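PDB 5JOS: cyclohexadienyl dehydratase, which probably catalyses the dehydration of prephenate and L-arogenate in phenylalanine biosynthesis, using a fold shared with periplasmic solute-binding proteins. Local coordinates for residues V183-Y188 / L195-V200. Residues are numbered along the deposited sequence; the frame is centred on the assembly and turned at random.
With NA (sodium ion), chain B.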
ATOM      1  N   VAL A 183      -5.215  -3.621  -5.966  1.00 31.74           N
ATOM      2  CA  VAL A 183      -4.449  -4.825  -5.987  1.00 32.89           C
ATOM      3  C   VAL A 183      -4.633  -5.593  -7.266  1.00 31.67           C
ATOM      4  O   VAL A 183      -3.687  -6.062  -7.846  1.00 34.71           O
ATOM      5  CB  VAL A 183      -4.694  -5.706  -4.757  1.00 35.06           C
ATOM      6  CG1 VAL A 183      -6.059  -6.350  -4.757  1.00 37.33           C
ATOM      7  CG2 VAL A 183      -3.579  -6.740  -4.724  1.00 39.75           C
ATOM      8  N   GLU A 184      -5.843  -5.669  -7.764  1.00 32.24           N
ATOM      9  CA  GLU A 184      -6.101  -6.330  -8.999  1.00 32.21           C
ATOM     10  C   GLU A 184      -5.545  -5.616 -10.197  1.00 34.08           C
ATOM     11  O   GLU A 184      -5.038  -6.276 -11.094  1.00 31.47           O
ATOM     12  CB  GLU A 184      -7.600  -6.450  -9.257  1.00 34.02           C
ATOM     13  CG  GLU A 184      -8.192  -7.364  -8.251  1.00 44.27           C
ATOM     14  CD  GLU A 184      -9.656  -7.569  -8.482  1.00 53.12           C
ATOM     15  OE1 GLU A 184     -10.303  -7.567  -7.446  1.00 58.10           O
ATOM     16  OE2 GLU A 184     -10.113  -7.768  -9.651  1.00 67.16           O
ATOM     17  N   ALA A 185      -5.733  -4.324 -10.275  1.00 27.58           N
ATOM     18  CA  ALA A 185      -5.118  -3.556 -11.369  1.00 30.55           C
ATOM     19  C   ALA A 185      -3.668  -3.811 -11.460  1.00 32.64           C
ATOM     20  O   ALA A 185      -3.148  -4.004 -12.560  1.00 30.55           O
ATOM     21  CB  ALA A 185      -5.322  -2.050 -11.241  1.00 28.62           C
ATOM     22  N   LEU A 186      -2.983  -3.763 -10.316  1.00 33.27           N
ATOM     23  CA  LEU A 186      -1.564  -3.890 -10.328  1.00 31.97           C
ATOM     24  C   LEU A 186      -1.128  -5.281 -10.813  1.00 33.10           C
ATOM     25  O   LEU A 186      -0.084  -5.447 -11.457  1.00 30.79           O
ATOM     26  CB  LEU A 186      -0.965  -3.670  -8.956  1.00 33.26           C
ATOM     27  CG  LEU A 186      -1.105  -2.233  -8.421  1.00 36.63           C
ATOM     28  CD1 LEU A 186      -0.575  -2.219  -6.993  1.00 42.75           C
ATOM     29  CD2 LEU A 186      -0.300  -1.273  -9.235  1.00 37.59           C
ATOM     30  N   TYR A 187      -1.901  -6.273 -10.456  1.00 33.37           N
ATOM     31  CA  TYR A 187      -1.606  -7.614 -10.790  1.00 33.31           C
ATOM     32  C   TYR A 187      -1.861  -7.922 -12.292  1.00 33.48           C
ATOM     33  O   TYR A 187      -1.029  -8.556 -12.929  1.00 35.77           O
ATOM     34  CB  TYR A 187      -2.467  -8.483  -9.941  1.00 38.86           C
ATOM     35  CG  TYR A 187      -2.340  -9.946 -10.209  1.00 43.08           C
ATOM     36  CD1 TYR A 187      -1.389 -10.750  -9.572  1.00 44.59           C
ATOM     37  CD2 TYR A 187      -3.226 -10.521 -11.117  1.00 51.47           C
ATOM     38  CE1 TYR A 187      -1.329 -12.144  -9.870  1.00 52.80           C
ATOM     39  CE2 TYR A 187      -3.181 -11.863 -11.415  1.00 58.06           C
ATOM     40  CZ  TYR A 187      -2.257 -12.668 -10.813  1.00 52.49           C
ATOM     41  OH  TYR A 187      -2.361 -13.967 -11.222  1.00 76.17           O
ATOM     42  N   TYR A 188      -2.979  -7.516 -12.813  1.00 32.16           N
ATOM     43  CA  TYR A 188      -3.193  -7.600 -14.240  1.00 34.26           C
ATOM     44  C   TYR A 188      -2.195  -6.833 -15.074  1.00 36.54           C
ATOM     45  O   TYR A 188      -1.726  -7.365 -16.080  1.00 35.07           O
ATOM     46  CB  TYR A 188      -4.560  -7.172 -14.658  1.00 30.48           C
ATOM     47  CG  TYR A 188      -5.669  -8.009 -14.056  1.00 35.08           C
ATOM     48  CD1 TYR A 188      -5.710  -9.388 -14.204  1.00 38.11           C
ATOM     49  CD2 TYR A 188      -6.776  -7.358 -13.425  1.00 34.56           C
ATOM     50  CE1 TYR A 188      -6.777 -10.141 -13.638  1.00 45.31           C
ATOM     51  CE2 TYR A 188      -7.839  -8.070 -12.891  1.00 39.60           C
ATOM     52  CZ  TYR A 188      -7.835  -9.453 -12.995  1.00 45.64           C
ATOM     53  OH  TYR A 188      -8.889 -10.074 -12.407  1.00 54.44           O
ATOM     54  N   LEU A 195      -0.911  -4.132 -20.887  1.00 34.04           N
ATOM     55  CA  LEU A 195      -1.772  -3.344 -19.915  1.00 34.02           C
ATOM     56  C   LEU A 195      -0.894  -2.588 -18.922  1.00 34.89           C
ATOM     57  O   LEU A 195       0.255  -2.989 -18.630  1.00 36.66           O
ATOM     58  CB  LEU A 195      -2.697  -4.236 -19.130  1.00 32.67           C
ATOM     59  CG  LEU A 195      -3.724  -5.098 -19.865  1.00 33.16           C
ATOM     60  CD1 LEU A 195      -4.498  -5.991 -18.933  1.00 32.46           C
ATOM     61  CD2 LEU A 195      -4.744  -4.255 -20.522  1.00 35.97           C
ATOM     62  N   ALA A 196      -1.412  -1.465 -18.473  1.00 33.15           N
ATOM     63  CA  ALA A 196      -0.789  -0.643 -17.470  1.00 34.93           C
ATOM     64  C   ALA A 196      -1.798  -0.198 -16.425  1.00 32.69           C
ATOM     65  O   ALA A 196      -2.989  -0.043 -16.684  1.00 32.20           O
ATOM     66  CB  ALA A 196      -0.172   0.576 -18.124  1.00 35.67           C
ATOM     67  N   ALA A 197      -1.359  -0.128 -15.189  1.00 32.48           N
ATOM     68  CA  ALA A 197      -2.238   0.364 -14.085  1.00 35.41           C
ATOM     69  C   ALA A 197      -1.827   1.773 -13.840  1.00 36.72           C
ATOM     70  O   ALA A 197      -0.657   2.024 -13.728  1.00 42.61           O
ATOM     71  CB  ALA A 197      -2.005  -0.413 -12.788  1.00 38.11           C
ATOM     72  N   VAL A 198      -2.737   2.705 -13.705  1.00 39.87           N
ATOM     73  CA  VAL A 198      -2.338   4.104 -13.445  1.00 41.74           C
ATOM     74  C   VAL A 198      -2.811   4.547 -12.064  1.00 38.70           C
ATOM     75  O   VAL A 198      -3.982   4.534 -11.821  1.00 37.55           O
ATOM     76  CB  VAL A 198      -2.960   5.027 -14.505  1.00 50.19           C
ATOM     77  CG1 VAL A 198      -2.419   6.442 -14.338  1.00 52.89           C
ATOM     78  CG2 VAL A 198      -2.623   4.508 -15.893  1.00 55.07           C
ATOM     79  N   LEU A 199      -1.927   4.886 -11.132  1.00 42.97           N
ATOM     80  CA  LEU A 199      -2.378   5.269  -9.775  1.00 43.74           C
ATOM     81  C   LEU A 199      -2.881   6.728  -9.851  1.00 44.57           C
ATOM     82  O   LEU A 199      -2.258   7.549 -10.427  1.00 45.61           O
ATOM     83  CB  LEU A 199      -1.337   5.133  -8.673  1.00 49.27           C
ATOM     84  CG  LEU A 199      -0.742   3.757  -8.295  1.00 47.80           C
ATOM     85  CD1 LEU A 199       0.271   4.016  -7.176  1.00 54.22           C
ATOM     86  CD2 LEU A 199      -1.875   2.763  -7.920  1.00 48.51           C
ATOM     87  N   VAL A 200      -4.084   6.942  -9.384  1.00 46.26           N
ATOM     88  CA  VAL A 200      -4.720   8.234  -9.410  1.00 50.96           C
ATOM     89  C   VAL A 200      -5.121   8.481  -7.947  1.00 50.52           C
ATOM     90  O   VAL A 200      -5.466   7.519  -7.234  1.00 54.16           O
ATOM     91  CB  VAL A 200      -6.008   8.142 -10.261  1.00 51.96           C
ATOM     92  CG1 VAL A 200      -6.665   9.516 -10.371  1.00 63.98           C
ATOM     93  CG2 VAL A 200      -5.722   7.599 -11.647  1.00 53.01           C
TER
HETATM   94 NA    NA B 301       2.062  -4.704 -18.166  1.00 37.26          NA
HETATM   95  O   HOH W   1       3.265  -3.366 -16.684  1.00 35.96           O
HETATM   96  O   HOH W   2       3.186  -3.490 -19.912  1.00 37.12           O
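Ala185 and Ala197 meet methyl to methyl, CB to CB at 4.0 Å, where helix 182-190 packs on strand 195-197 in one lobe of the periplasmic binding protein fold. That strand is an edge of the lobe's mixed five-stranded sheet, tied to strand 111-116 by backbone hydrogen bonds of Ala196 with Val115 and Val198 with Pro113. The chain leaves the helix, turns at the sodium site and comes back in a roughly opposite direction, the short axes at 146°. Small residues let the backbones approach closely: the CA atoms of Ala185 and Ala197 are 5.6 Å apart, and Ala197 CB also lies 3.8 Å from the carbonyl O of Ala185.

Leu186 is worth following outward. Its CB starts away from the strand, but chi1 of -67° puts CG beside the backbone N, and the side chain then carries the CD2 methyl to Ala197 CB at 4.0 Å. The same CD2 comes near Leu199 CD2, at 4.5 Å; both leucines also touch the C-terminal Leu247. Nearly a turn after Ala185, Tyr188 contributes its CB rather than its ring, which leads off to stack with Phe167. That CB and Tyr188 O, the latter at 4.2 Å, lie beside CD1 of Leu195, whose side chain also packs on Phe167, Val170 and Ala171 of helix 166-171.

No hydrogen bond joins the two segments; the side-chain contacts are apolar. At its end the sodium ion gathers the carbonyl oxygens of Ala189, His192 and Leu195 with two waters, Leu195 O standing 2.5 Å from the metal.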